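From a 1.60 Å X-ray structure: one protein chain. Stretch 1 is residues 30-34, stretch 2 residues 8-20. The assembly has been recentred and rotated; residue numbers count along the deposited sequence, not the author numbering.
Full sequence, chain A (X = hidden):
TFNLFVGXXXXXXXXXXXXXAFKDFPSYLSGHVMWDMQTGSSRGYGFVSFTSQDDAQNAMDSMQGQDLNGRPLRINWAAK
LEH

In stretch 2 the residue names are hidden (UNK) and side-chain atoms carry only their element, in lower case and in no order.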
ATOM      1  N   SER A  30       1.302  -6.879   7.195  1.00 13.95           N
ATOM      2  CA  SER A  30       0.194  -7.218   6.303  1.00 13.85           C
ATOM      3  C   SER A  30      -0.001  -6.184   5.199  1.00 12.98           C
ATOM      4  O   SER A  30       0.513  -5.066   5.284  1.00 12.62           O
ATOM      5  CB  SER A  30      -1.099  -7.334   7.121  1.00 13.90           C
ATOM      6  OG  SER A  30      -1.306  -6.148   7.875  1.00 17.10           O
ATOM      7  N   GLY A  31      -0.741  -6.564   4.162  1.00 12.44           N
ATOM      8  CA  GLY A  31      -1.156  -5.629   3.105  1.00 12.22           C
ATOM      9  C   GLY A  31      -2.524  -5.963   2.533  1.00 11.60           C
ATOM     10  O   GLY A  31      -2.891  -7.137   2.450  1.00 12.34           O
ATOM     11  N   HIS A  32      -3.288  -4.936   2.150  1.00 11.05           N
ATOM     12  CA  HIS A  32      -4.634  -5.122   1.562  1.00 10.65           C
ATOM     13  C   HIS A  32      -4.916  -4.117   0.460  1.00 10.80           C
ATOM     14  O   HIS A  32      -4.684  -2.915   0.628  1.00 10.51           O
ATOM     15  CB  HIS A  32      -5.742  -4.935   2.608  1.00 10.71           C
ATOM     16  CG  HIS A  32      -5.709  -5.922   3.719  1.00 11.24           C
ATOM     17  ND1 HIS A  32      -5.066  -5.673   4.913  1.00 12.43           N
ATOM     18  CD2 HIS A  32      -6.253  -7.154   3.830  1.00 12.90           C
ATOM     19  CE1 HIS A  32      -5.209  -6.717   5.709  1.00 10.69           C
ATOM     20  NE2 HIS A  32      -5.932  -7.626   5.080  1.00 14.46           N
ATOM     21  N   VAL A  33      -5.450  -4.603  -0.657  1.00 10.37           N
ATOM     22  CA  VAL A  33      -5.945  -3.720  -1.699  1.00 10.27           C
ATOM     23  C   VAL A  33      -7.410  -3.433  -1.425  1.00 10.59           C
ATOM     24  O   VAL A  33      -8.191  -4.363  -1.205  1.00 10.32           O
ATOM     25  CB  VAL A  33      -5.801  -4.339  -3.115  1.00 10.41           C
ATOM     26  CG1 VAL A  33      -6.443  -3.451  -4.157  1.00 11.26           C
ATOM     27  CG2 VAL A  33      -4.351  -4.562  -3.462  1.00 10.97           C
ATOM     28  N   MET A  34      -7.779  -2.154  -1.436  1.00 10.21           N
ATOM     29  CA  MET A  34      -9.178  -1.747  -1.264  1.00 10.68           C
ATOM     30  C   MET A  34     -10.006  -1.934  -2.518  1.00 10.49           C
ATOM     31  O   MET A  34      -9.580  -1.627  -3.629  1.00 10.71           O
ATOM     32  CB  MET A  34      -9.281  -0.296  -0.799  1.00 10.92           C
ATOM     33  CG  MET A  34      -8.515  -0.032   0.458  1.00 12.59           C
ATOM     34  SD  MET A  34      -9.014  -1.176   1.737  1.00 18.16           S
ATOM     35  CE  MET A  34     -10.632  -0.518   2.095  1.00 13.44           C
ATOM     36  N   UNK A   8      -2.367   5.032  -6.235  1.00  6.82           N
ATOM     37  CA  UNK A   8      -2.017   4.928  -7.649  1.00  7.76           C
ATOM     38  C   UNK A   8      -1.700   3.499  -8.042  1.00  7.86           C
ATOM     39  O   UNK A   8      -0.751   3.250  -8.783  1.00  7.72           O
ATOM     40  o   UNK A   8      -1.637   6.041 -10.234  1.00  9.35           O
ATOM     41  c   UNK A   8      -0.840   5.853  -8.003  1.00  7.12           C
ATOM     42  o   UNK A   8       0.555   6.011  -9.917  1.00  8.83           O
ATOM     43  c   UNK A   8      -0.629   5.972  -9.491  1.00 10.24           C
ATOM     44  N   UNK A   9      -2.504   2.562  -7.537  1.00  7.91           N
ATOM     45  CA  UNK A   9      -2.334   1.163  -7.897  1.00  9.16           C
ATOM     46  C   UNK A   9      -3.061   0.898  -9.203  1.00  9.35           C
ATOM     47  O   UNK A   9      -4.205   1.314  -9.381  1.00  9.93           O
ATOM     48  c   UNK A   9      -2.874   0.227  -6.807  1.00  8.69           C
ATOM     49  c   UNK A   9      -2.243   0.259  -5.412  1.00  8.78           C
ATOM     50  c   UNK A   9      -2.924  -0.744  -4.464  1.00  7.39           C
ATOM     51  c   UNK A   9      -0.757  -0.028  -5.498  1.00  8.96           C
ATOM     52  N   UNK A  10      -2.380   0.215 -10.117  1.00 10.71           N
ATOM     53  CA  UNK A  10      -3.041  -0.412 -11.257  1.00 10.67           C
ATOM     54  C   UNK A  10      -4.217  -1.242 -10.745  1.00 10.94           C
ATOM     55  O   UNK A  10      -4.082  -1.954  -9.745  1.00  9.93           O
ATOM     56  n   UNK A  10      -1.590  -1.723 -14.320  1.00 13.11           N
ATOM     57  c   UNK A  10      -2.506  -1.742 -13.366  1.00 11.22           C
ATOM     58  o   UNK A  10      -3.665  -2.105 -13.568  1.00 11.14           O
ATOM     59  c   UNK A  10      -2.038  -1.312 -11.979  1.00 10.98           C
ATOM     60  N   UNK A  11      -5.368  -1.147 -11.405  1.00 11.31           N
ATOM     61  CA  UNK A  11      -6.531  -1.957 -10.995  1.00 12.57           C
ATOM     62  C   UNK A  11      -6.303  -3.472 -11.091  1.00 12.61           C
ATOM     63  O   UNK A  11      -7.099  -4.249 -10.539  1.00 12.52           O
ATOM     64  c   UNK A  11      -7.836  -1.586 -11.745  1.00 12.96           C
ATOM     65  c   UNK A  11      -7.641  -1.658 -13.259  1.00 13.40           C
ATOM     66  c   UNK A  11      -8.360  -0.208 -11.274  1.00 14.41           C
ATOM     67  N   UNK A  12      -5.237  -3.888 -11.780  1.00 12.03           N
ATOM     68  CA  UNK A  12      -4.859  -5.303 -11.834  1.00 12.64           C
ATOM     69  C   UNK A  12      -4.016  -5.762 -10.639  1.00 12.35           C
ATOM     70  O   UNK A  12      -3.653  -6.932 -10.548  1.00 13.41           O
ATOM     71  o   UNK A  12      -2.194  -4.534 -12.351  1.00 13.25           O
ATOM     72  n   UNK A  12      -2.061  -5.526 -14.354  1.00 12.51           N
ATOM     73  c   UNK A  12      -4.178  -5.659 -13.172  1.00 12.31           C
ATOM     74  c   UNK A  12      -2.717  -5.190 -13.256  1.00 13.36           C
ATOM     75  N   UNK A  13      -3.711  -4.842  -9.722  1.00 12.90           N
ATOM     76  CA  UNK A  13      -2.945  -5.211  -8.536  1.00 12.54           C
ATOM     77  C   UNK A  13      -3.886  -5.808  -7.498  1.00 12.24           C
ATOM     78  O   UNK A  13      -4.793  -5.129  -7.010  1.00 12.35           O
ATOM     79  c   UNK A  13      -2.165  -4.006  -7.942  1.00 12.05           C
ATOM     80  c   UNK A  13      -1.020  -3.596  -8.881  1.00 11.89           C
ATOM     81  c   UNK A  13      -1.619  -4.343  -6.565  1.00 12.63           C
ATOM     82  N   UNK A  14      -3.685  -7.087  -7.191  1.00 12.20           N
ATOM     83  CA  UNK A  14      -4.465  -7.747  -6.146  1.00 11.94           C
ATOM     84  C   UNK A  14      -3.655  -7.826  -4.851  1.00 12.11           C
ATOM     85  O   UNK A  14      -2.522  -7.325  -4.789  1.00 12.42           O
ATOM     86  o   UNK A  14      -2.605  -9.667  -6.927  1.00 11.40           O
ATOM     87  c   UNK A  14      -4.936  -9.142  -6.604  1.00 12.31           C
ATOM     88  c   UNK A  14      -3.800 -10.026  -7.087  1.00 11.94           C
ATOM     89  o   UNK A  14      -4.107 -11.104  -7.640  1.00 12.30           O
ATOM     90  N   UNK A  15      -4.239  -8.434  -3.817  1.00 12.47           N
ATOM     91  CA  UNK A  15      -3.570  -8.542  -2.521  1.00 12.60           C
ATOM     92  C   UNK A  15      -2.199  -9.193  -2.659  1.00 12.51           C
ATOM     93  O   UNK A  15      -1.226  -8.704  -2.097  1.00 12.39           O
ATOM     94  c   UNK A  15      -5.583  -8.550  -0.967  1.00 14.06           C
ATOM     95  o   UNK A  15      -6.485  -9.174  -0.358  1.00 15.67           O
ATOM     96  o   UNK A  15      -5.597  -7.311  -1.128  1.00 13.49           O
ATOM     97  c   UNK A  15      -4.415  -9.344  -1.526  1.00 12.14           C
ATOM     98  N   UNK A  16      -2.134 -10.285  -3.421  1.00 12.63           N
ATOM     99  CA  UNK A  16      -0.877 -11.011  -3.637  1.00 13.06           C
ATOM    100  C   UNK A  16       0.225 -10.117  -4.209  1.00 13.17           C
ATOM    101  O   UNK A  16       1.356 -10.121  -3.718  1.00 13.62           O
ATOM    102  c   UNK A  16      -1.102 -12.228  -4.537  1.00 12.89           C
ATOM    103  c   UNK A  16      -0.117 -14.209  -5.756  0.60 14.95           C
ATOM    104  o   UNK A  16       0.874 -14.764  -6.274  0.60 15.51           O
ATOM    105  o   UNK A  16      -1.294 -14.505  -6.056  0.60 15.38           O
ATOM    106  c   UNK A  16       0.116 -13.125  -4.719  1.00 14.09           C
ATOM    107  N   UNK A  17      -0.118  -9.346  -5.241  1.00 13.51           N
ATOM    108  CA  UNK A  17       0.818  -8.423  -5.879  1.00 13.61           C
ATOM    109  C   UNK A  17       1.310  -7.338  -4.912  1.00 13.60           C
ATOM    110  O   UNK A  17       2.517  -7.081  -4.801  1.00 13.17           O
ATOM    111  o   UNK A  17      -0.116  -8.884  -8.089  1.00 14.50           O
ATOM    112  c   UNK A  17       1.197  -6.866  -7.855  1.00 13.86           C
ATOM    113  c   UNK A  17       0.206  -7.817  -7.178  1.00 13.48           C
ATOM    114  N   UNK A  18       0.375  -6.721  -4.192  1.00 13.60           N
ATOM    115  CA  UNK A  18       0.725  -5.675  -3.233  1.00 13.34           C
ATOM    116  C   UNK A  18       1.611  -6.221  -2.107  1.00 14.13           C
ATOM    117  O   UNK A  18       2.652  -5.642  -1.795  1.00 14.21           O
ATOM    118  c   UNK A  18      -0.237  -3.932  -1.606  1.00 11.78           C
ATOM    119  c   UNK A  18      -0.527  -4.992  -2.675  1.00 13.32           C
ATOM    120  c   UNK A  18      -1.516  -3.531  -0.882  1.00 10.99           C
ATOM    121  c   UNK A  18       0.509  -2.708  -2.178  1.00 12.70           C
ATOM    122  N   UNK A  19       1.215  -7.356  -1.530  1.00 14.56           N
ATOM    123  CA  UNK A  19       1.997  -7.985  -0.453  1.00 15.34           C
ATOM    124  C   UNK A  19       3.410  -8.339  -0.877  1.00 15.76           C
ATOM    125  O   UNK A  19       4.356  -8.090  -0.132  1.00 15.97           O
ATOM    126  n   UNK A  19      -4.223  -9.953   2.438  1.00 14.52           N
ATOM    127  c   UNK A  19       0.087  -8.890   0.917  1.00 15.81           C
ATOM    128  n   UNK A  19      -2.084  -9.662   1.669  1.00 16.28           N
ATOM    129  c   UNK A  19       1.289  -9.225   0.076  1.00 15.38           C
ATOM    130  c   UNK A  19      -0.881 -10.034   0.940  1.00 15.31           C
ATOM    131  n   UNK A  19      -3.258 -11.563   1.102  1.00 15.60           N
ATOM    132  c   UNK A  19      -3.187 -10.396   1.738  1.00 15.27           C
ATOM    133  N   UNK A  20       3.549  -8.884  -2.084  1.00 16.15           N
ATOM    134  CA  UNK A  20       4.860  -9.250  -2.629  1.00 16.80           C
ATOM    135  C   UNK A  20       5.806  -8.050  -2.743  1.00 16.22           C
ATOM    136  O   UNK A  20       7.029  -8.202  -2.632  1.00 16.50           O
ATOM    137  o   UNK A  20       4.307 -11.994  -2.803  1.00 20.89           O
ATOM    138  c   UNK A  20       4.337 -11.407  -3.891  1.00 18.88           C
ATOM    139  n   UNK A  20       4.050 -12.014  -5.036  1.00 20.07           N
ATOM    140  c   UNK A  20       4.716  -9.929  -3.993  1.00 16.89           C
TER
HETATM  141  O   HOH W   1      -8.471  -7.024  -2.446  1.00 17.73           O

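Position 8 carries two side-chain carbons, the second bearing two oxygens, and stays far from the strand: Asp-8. Position 9 has four carbons forked at the second, and one fork tip lies 4.2 Å from Val-33 CG2; the buried, branched chain is Leu-9, and that tip is CD1.

At position 10, two carbons end in one oxygen and one nitrogen. The chain reaches nothing on stretch 1, but its oxygen accepts from the backbone N of position 12 at 3.0 Å, bracing the turn that starts here: Asn-10, with OD1 as the acceptor. Position 11 is one carbon carrying two more, exposed and clear of the strand, Val-11. Position 12 repeats the amide pattern of two carbons, an oxygen and a nitrogen, again without a strand contact: Asn-12.

Position 13 shows three carbons branched at the first. One of its branch carbons stands 4.1 Å from Val-33 CG2, and its backbone O is closer to that same methyl, at 3.6 Å. This is Val-13, whose N donates to Asn-10 O at 2.9 Å and closes a type I turn.

Position 14 has two carbons and a terminal pair of oxygens. Its CA-to-CB bond points away from the strand, and one oxygen accepts from the backbone N of position 17 at 3.0 Å, a capping bond at the helix start. It is Asp-14, the N-cap. Position 15 has the same atoms put to a different use: one oxygen lies 2.8 Å from Val-33 N and accepts its hydrogen almost in line, at 176°. This is Asp-15, and the acceptor is OD1.

Position 16 extends to three carbons before its two oxygens and points away, Glu-16. Position 17 is a single carbon carrying an oxygen and a carbon; the hydroxyl donates to Asp-14 OD1 at 2.9 Å, reinforcing the cap: Thr-17. At position 18, four carbons fork at the second, with one tip 3.6 Å from His-32 O; this is Leu-18, and the tip is CD2.

Position 19 runs three carbons, a nitrogen, then a carbon with two more nitrogens: Arg-19. Its NE donates to Gly-31 O at 2.8 Å, and NH2 adds a weak bond to Gly-31 O at 3.1 Å. Position 20, two carbons with an oxygen and a nitrogen, is out of reach: Asn-20.

The contact combines apolar packing with polar bonds to the strand backbone. Val-33 points toward stretch 2, and its CG2 meets Leu-9, Val-13 and Leu-18. Beside this packing, Asp-15 accepts from one strand amide while Arg-19 donates to one strand carbonyl. A water extends the pattern, donating to Asp-15 OD1 at 3.2 Å and Val-33 O at 2.9 Å. Gly-31 keeps the approach close: its CA is 5.3 Å from the CA of Arg-19, and an ideal CB there would sit a tight 3.4 Å from Arg-19 CG.

Stretch 2 (8-20) DLNVNVDDETLRN
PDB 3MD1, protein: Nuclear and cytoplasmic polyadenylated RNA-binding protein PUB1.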